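Local coordinates for protein beta-lactamase (Serratia marcescens, PDB 5GWA) that is a class A extended-spectrum beta-lactamase, thought to hydrolyse the amide bond of the beta-lactam ring, and is bound here to the inhibitor avibactam, at residues V138-I143 / W161-A166. Residues are numbered along the deposited sequence; the frame is centred on the assembly and turned at random. Where two conformers were deposited one is given.
Sequences VKNISI and WTTPDA. With NA (sodium ion), chain V; NA (sodium ion), chain L; NA (sodium ion), chain K.
S142 lays its CB over one face of the W161 indole, 3.4 Å from the centroid of the five-membered ring, a CH-pi contact that leans toward the NE1-CE2 rim. W161 CG sits between its own backbone N and carbonyl carbon (chi1 58°), and CZ3 of the six-membered ring comes within 3.4 Å of N140 O. S142 OG turns to T159 O, and H42 stacks on the indole. The backbones run antiparallel, I141 opposite T162 as a non-hydrogen-bonded pair; S142 N donates to W161 O at 2.9 Å, and the bond from W161 N to S142 O is weak. N140 O takes the N-H of T163 (3.1 Å, 156°) and also meets T162 CA in a CA-H...O contact. I141 and T162 share the other face of the sheet, side by side, with I141 CG1 3.7 Å from A166 CB. That methyl, in the first turn of helix 164-175, also packs on V138 CG1 and lies 3.3 Å from K139 O. T163 is the N-cap residue; its OG1 donates to D165 OD1 from above the carboxylate plane. The same T163 OG1 binds one sodium ion at 2.7 Å, and a second sodium is held by D165 OD1 together with E39 O. With Y43 joined to T162 by backbone hydrogen bonds, W161-T162 forms the middle strand of a small three-stranded antiparallel sheet in the class A beta-lactamase fold, tying the loop after helix 126-135 to the start of helix 164-175.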
# COMPACT_ATOMS: atom_id res chain seq x y z
N VAL A 138 25.60 -9.89 -16.17
CA VAL A 138 25.69 -9.24 -14.86
C VAL A 138 25.47 -10.25 -13.75
O VAL A 138 24.33 -10.72 -13.53
CB VAL A 138 24.67 -8.09 -14.69
CG1 VAL A 138 24.87 -7.37 -13.36
CG2 VAL A 138 24.77 -7.13 -15.85
N LYS A 139 26.54 -10.56 -13.02
CA LYS A 139 26.47 -11.50 -11.92
C LYS A 139 25.95 -10.79 -10.67
O LYS A 139 25.87 -9.56 -10.64
CB LYS A 139 27.84 -12.11 -11.64
CG LYS A 139 28.43 -12.90 -12.80
CD LYS A 139 29.62 -13.72 -12.34
CE LYS A 139 29.96 -14.80 -13.34
NZ LYS A 139 30.87 -14.26 -14.37
N ASN A 140 25.67 -11.56 -9.63
CA ASN A 140 25.41 -11.01 -8.28
C ASN A 140 24.10 -10.27 -8.19
O ASN A 140 23.94 -9.35 -7.36
CB ASN A 140 26.54 -10.14 -7.77
CG ASN A 140 27.69 -10.96 -7.22
OD1 ASN A 140 27.51 -12.13 -6.85
ND2 ASN A 140 28.86 -10.43 -7.31
N ILE A 141 23.11 -10.77 -8.92
CA ILE A 141 21.72 -10.38 -8.73
C ILE A 141 20.88 -11.65 -8.60
O ILE A 141 21.00 -12.56 -9.44
CB ILE A 141 21.19 -9.54 -9.92
CG1 ILE A 141 22.04 -8.27 -10.09
CG2 ILE A 141 19.72 -9.15 -9.71
CD1 ILE A 141 21.73 -7.42 -11.29
N SER A 142 19.99 -11.67 -7.61
CA SER A 142 19.12 -12.81 -7.35
C SER A 142 17.68 -12.35 -7.36
O SER A 142 17.29 -11.51 -6.54
CB SER A 142 19.47 -13.45 -6.01
OG SER A 142 18.53 -14.45 -5.66
N ILE A 143 16.88 -12.91 -8.26
CA ILE A 143 15.45 -12.60 -8.34
C ILE A 143 14.68 -13.89 -8.10
O ILE A 143 14.68 -14.81 -8.96
CB ILE A 143 15.09 -11.90 -9.66
CG1 ILE A 143 15.83 -10.55 -9.76
CG2 ILE A 143 13.58 -11.76 -9.86
CD1 ILE A 143 15.86 -9.91 -11.12
N TRP A 161 18.11 -10.19 -3.77
CA TRP A 161 19.28 -9.43 -3.33
C TRP A 161 20.17 -9.03 -4.48
O TRP A 161 20.09 -9.59 -5.59
CB TRP A 161 20.10 -10.24 -2.31
CG TRP A 161 20.60 -11.60 -2.81
CD1 TRP A 161 20.11 -12.82 -2.45
CD2 TRP A 161 21.78 -11.85 -3.59
NE1 TRP A 161 20.83 -13.82 -3.09
CE2 TRP A 161 21.88 -13.25 -3.76
CE3 TRP A 161 22.75 -11.04 -4.16
CZ2 TRP A 161 22.89 -13.83 -4.53
CZ3 TRP A 161 23.76 -11.64 -4.91
CH2 TRP A 161 23.81 -13.02 -5.07
N THR A 162 21.06 -8.08 -4.20
CA THR A 162 22.00 -7.61 -5.17
C THR A 162 23.27 -7.12 -4.51
O THR A 162 23.23 -6.66 -3.36
CB THR A 162 21.38 -6.47 -6.02
OG1 THR A 162 22.19 -6.22 -7.17
CG2 THR A 162 21.23 -5.19 -5.20
N THR A 163 24.36 -7.09 -5.27
CA THR A 163 25.45 -6.23 -4.91
C THR A 163 25.23 -4.87 -5.56
O THR A 163 24.54 -4.74 -6.55
CB THR A 163 26.81 -6.75 -5.36
OG1 THR A 163 26.83 -6.91 -6.77
CG2 THR A 163 27.17 -8.06 -4.64
N PRO A 164 25.79 -3.80 -4.97
CA PRO A 164 25.49 -2.48 -5.57
C PRO A 164 26.19 -2.26 -6.91
O PRO A 164 25.67 -1.56 -7.78
CB PRO A 164 25.97 -1.47 -4.55
CG PRO A 164 26.38 -2.24 -3.34
CD PRO A 164 26.46 -3.70 -3.67
N ASP A 165 27.39 -2.82 -7.06
CA ASP A 165 28.11 -2.74 -8.32
C ASP A 165 27.42 -3.51 -9.44
O ASP A 165 27.35 -2.99 -10.54
CB ASP A 165 29.59 -3.10 -8.17
CG ASP A 165 29.83 -4.46 -7.56
OD1 ASP A 165 29.16 -4.86 -6.59
OD2 ASP A 165 30.75 -5.15 -8.04
N ALA A 166 26.75 -4.61 -9.12
CA ALA A 166 25.93 -5.28 -10.14
C ALA A 166 24.90 -4.28 -10.68
O ALA A 166 24.63 -4.23 -11.89
CB ALA A 166 25.25 -6.50 -9.59
NA NA V . 23.02 -12.29 -11.80
NA NA L . 28.93 -7.64 -8.34
NA NA K . 30.48 -6.88 -5.30
O HOH W 1 28.13 -7.96 -10.93
O HOH W 2 20.26 -12.56 -12.16
O HOH W 3 33.20 -7.03 -5.59
O HOH W 4 31.10 -9.48 -4.93
O HOH W 5 24.39 -14.58 -12.36